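Local atomic coordinates of putative nucleotide sugar epimerase/ dehydratase (Bordetella bronchiseptica, PDB entry 2Q1S), a protein that binds NADH through a Rossmann fold and probably acts as a nucleotide-sugar epimerase or dehydratase in the biosynthesis of the lipopolysaccharide O-antigen. Residues A[100-105]-A[272-277]. Residues are numbered along the deposited sequence; the frame is centred on the assembly and turned at random.
Sequences YDYVFH and ACAADG
Tyr-102 and Ala-274 mark the nearest approach of the two backbones, their CA atoms 6.9 Å apart. The axes of strand 102-105 and of helix residues 272-276 approach to 9.6 Å and run roughly antiparallel, at 146°. Tyr-102 and Phe-104, two residues apart on the strand, both meet Ala-274 in the last turn of helix 263-276. The CB of Ala-274 is directed at the strand and touches both rings, 3.5 Å from CZ of Phe-104 and 3.7 Å from CD1 of Tyr-102. Phe-104 gets there by its far end: with CG anti to the carbonyl carbon (chi1 -64°), the ring reaches across to the methyl obliquely. This is helix-on-sheet packing in a Rossmann fold: strand 102-105 lies between parallel strands 34-38 and 145-151, and the helix covers one face of that sheet. Val-103 points to the opposite face, against helix 128-137, while Val-147 of the neighbouring strand also touches Phe-104 and Ala-274. Toward the start of the strand, the Tyr-102 ring lies obliquely against the helix backbone, its CE1 3.3 Å from O of Ala-274, a carbonyl that accepts a hydrogen bond from Lys-145 NZ. A water at the edge of that ring, in its plane, joins the two segments: it is hydrogen-bonded to Tyr-102 OH at 2.6 Å and donates to O of Ala-275 at 2.8 Å, a carbonyl also bonded by Lys-29.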
ATOM      1  N   TYR A 100     -19.367  18.763  -4.121  1.00 35.79           N
ATOM      2  CA  TYR A 100     -19.373  18.249  -2.762  1.00 35.25           C
ATOM      3  C   TYR A 100     -18.589  19.119  -1.818  1.00 34.69           C
ATOM      4  O   TYR A 100     -17.462  19.558  -2.110  1.00 35.74           O
ATOM      5  CB  TYR A 100     -18.761  16.838  -2.705  1.00 35.70           C
ATOM      6  CG  TYR A 100     -19.428  15.887  -3.677  1.00 35.88           C
ATOM      7  CD1 TYR A 100     -20.656  15.251  -3.355  1.00 36.36           C
ATOM      8  CD2 TYR A 100     -18.849  15.615  -4.926  1.00 36.70           C
ATOM      9  CE1 TYR A 100     -21.317  14.405  -4.282  1.00 36.39           C
ATOM     10  CE2 TYR A 100     -19.492  14.744  -5.836  1.00 37.46           C
ATOM     11  CZ  TYR A 100     -20.701  14.150  -5.501  1.00 38.24           C
ATOM     12  OH  TYR A 100     -21.274  13.303  -6.435  1.00 40.96           O
ATOM     13  N   ASP A 101     -19.183  19.381  -0.673  1.00 33.74           N
ATOM     14  CA  ASP A 101     -18.512  20.056   0.411  1.00 33.81           C
ATOM     15  C   ASP A 101     -17.693  19.092   1.261  1.00 34.61           C
ATOM     16  O   ASP A 101     -16.642  19.462   1.780  1.00 34.46           O
ATOM     17  CB  ASP A 101     -19.546  20.792   1.265  1.00 32.98           C
ATOM     18  CG  ASP A 101     -20.327  21.782   0.457  1.00 33.79           C
ATOM     19  OD1 ASP A 101     -19.718  22.727  -0.065  1.00 33.33           O
ATOM     20  OD2 ASP A 101     -21.544  21.568   0.308  1.00 33.65           O
ATOM     21  N   TYR A 102     -18.223  17.892   1.441  1.00 34.36           N
ATOM     22  CA  TYR A 102     -17.583  16.862   2.284  1.00 34.52           C
ATOM     23  C   TYR A 102     -17.683  15.542   1.638  1.00 35.21           C
ATOM     24  O   TYR A 102     -18.671  15.220   0.966  1.00 35.07           O
ATOM     25  CB  TYR A 102     -18.216  16.813   3.686  1.00 35.18           C
ATOM     26  CG  TYR A 102     -18.039  18.099   4.440  1.00 32.70           C
ATOM     27  CD1 TYR A 102     -16.831  18.392   5.082  1.00 36.97           C
ATOM     28  CD2 TYR A 102     -19.053  19.081   4.479  1.00 35.61           C
ATOM     29  CE1 TYR A 102     -16.617  19.578   5.745  1.00 35.30           C
ATOM     30  CE2 TYR A 102     -18.863  20.293   5.140  1.00 35.99           C
ATOM     31  CZ  TYR A 102     -17.640  20.561   5.809  1.00 35.00           C
ATOM     32  OH  TYR A 102     -17.430  21.760   6.469  1.00 35.63           O
ATOM     33  N   VAL A 103     -16.609  14.764   1.776  1.00 34.79           N
ATOM     34  CA  VAL A 103     -16.622  13.370   1.342  1.00 36.14           C
ATOM     35  C   VAL A 103     -16.202  12.518   2.518  1.00 36.33           C
ATOM     36  O   VAL A 103     -15.259  12.848   3.197  1.00 37.21           O
ATOM     37  CB  VAL A 103     -15.626  13.126   0.136  1.00 34.89           C
ATOM     38  CG1 VAL A 103     -15.394  11.621  -0.146  1.00 37.07           C
ATOM     39  CG2 VAL A 103     -16.091  13.857  -1.101  1.00 37.33           C
ATOM     40  N   PHE A 104     -16.973  11.481   2.795  1.00 35.84           N
ATOM     41  CA  PHE A 104     -16.620  10.451   3.807  1.00 36.16           C
ATOM     42  C   PHE A 104     -16.312   9.172   3.056  1.00 36.43           C
ATOM     43  O   PHE A 104     -17.145   8.698   2.337  1.00 35.24           O
ATOM     44  CB  PHE A 104     -17.780  10.224   4.782  1.00 36.01           C
ATOM     45  CG  PHE A 104     -18.111  11.429   5.615  1.00 36.11           C
ATOM     46  CD1 PHE A 104     -19.003  12.410   5.141  1.00 36.87           C
ATOM     47  CD2 PHE A 104     -17.493  11.650   6.849  1.00 35.06           C
ATOM     48  CE1 PHE A 104     -19.317  13.540   5.895  1.00 35.79           C
ATOM     49  CE2 PHE A 104     -17.823  12.770   7.636  1.00 36.92           C
ATOM     50  CZ  PHE A 104     -18.716  13.744   7.133  1.00 36.14           C
ATOM     51  N   HIS A 105     -15.067   8.671   3.190  1.00 36.19           N
ATOM     52  CA  HIS A 105     -14.674   7.452   2.518  1.00 36.49           C
ATOM     53  C   HIS A 105     -14.622   6.288   3.510  1.00 35.58           C
ATOM     54  O   HIS A 105     -13.634   6.212   4.315  1.00 36.42           O
ATOM     55  CB  HIS A 105     -13.317   7.688   1.822  1.00 37.89           C
ATOM     56  CG  HIS A 105     -12.764   6.431   1.246  1.00 38.76           C
ATOM     57  ND1 HIS A 105     -13.567   5.404   0.813  1.00 41.51           N
ATOM     58  CD2 HIS A 105     -11.484   6.005   1.108  1.00 38.36           C
ATOM     59  CE1 HIS A 105     -12.807   4.389   0.405  1.00 38.87           C
ATOM     60  NE2 HIS A 105     -11.540   4.739   0.578  1.00 38.19           N
ATOM     61  N   ALA A 272     -17.344  15.463  13.330  1.00 40.27           N
ATOM     62  CA  ALA A 272     -16.406  16.421  13.947  1.00 40.52           C
ATOM     63  C   ALA A 272     -15.082  16.514  13.181  1.00 40.65           C
ATOM     64  O   ALA A 272     -14.498  17.586  13.047  1.00 40.37           O
ATOM     65  CB  ALA A 272     -16.169  16.082  15.415  1.00 41.02           C
ATOM     66  N   CYS A 273     -14.612  15.378  12.682  1.00 41.34           N
ATOM     67  CA  CYS A 273     -13.422  15.371  11.829  1.00 41.34           C
ATOM     68  C   CYS A 273     -13.679  16.209  10.578  1.00 40.12           C
ATOM     69  O   CYS A 273     -12.820  16.976  10.173  1.00 40.52           O
ATOM     70  CB  CYS A 273     -13.064  13.936  11.431  1.00 41.21           C
ATOM     71  SG  CYS A 273     -12.251  13.002  12.781  1.00 43.56           S
ATOM     72  N   ALA A 274     -14.825  15.990   9.927  1.00 40.35           N
ATOM     73  CA  ALA A 274     -15.178  16.730   8.715  1.00 39.37           C
ATOM     74  C   ALA A 274     -15.230  18.221   8.976  1.00 39.19           C
ATOM     75  O   ALA A 274     -14.627  19.029   8.270  1.00 39.86           O
ATOM     76  CB  ALA A 274     -16.506  16.287   8.167  1.00 38.65           C
ATOM     77  N   ALA A 275     -15.990  18.595   9.996  1.00 39.61           N
ATOM     78  CA  ALA A 275     -16.196  20.003  10.268  1.00 38.95           C
ATOM     79  C   ALA A 275     -14.913  20.726  10.690  1.00 39.95           C
ATOM     80  O   ALA A 275     -14.605  21.801  10.175  1.00 40.69           O
ATOM     81  CB  ALA A 275     -17.295  20.153  11.343  1.00 39.39           C
ATOM     82  N   ASP A 276     -14.173  20.109  11.605  1.00 40.23           N
ATOM     83  CA  ASP A 276     -13.113  20.812  12.327  1.00 40.96           C
ATOM     84  C   ASP A 276     -11.736  20.173  12.326  1.00 41.47           C
ATOM     85  O   ASP A 276     -10.783  20.754  12.859  1.00 43.41           O
ATOM     86  CB  ASP A 276     -13.527  21.042  13.780  1.00 42.10           C
ATOM     87  CG  ASP A 276     -14.701  22.012  13.921  1.00 44.56           C
ATOM     88  OD1 ASP A 276     -14.783  23.009  13.180  1.00 49.38           O
ATOM     89  OD2 ASP A 276     -15.529  21.761  14.795  1.00 50.28           O
ATOM     90  N   GLY A 277     -11.630  18.967  11.768  1.00 40.93           N
ATOM     91  CA  GLY A 277     -10.312  18.307  11.739  1.00 41.96           C
ATOM     92  C   GLY A 277      -9.287  19.033  10.866  1.00 42.40           C
ATOM     93  O   GLY A 277      -9.619  19.539   9.792  1.00 41.98           O
TER
HETATM   94  O   HOH W   1     -15.006  22.158   7.377  1.00 32.91           O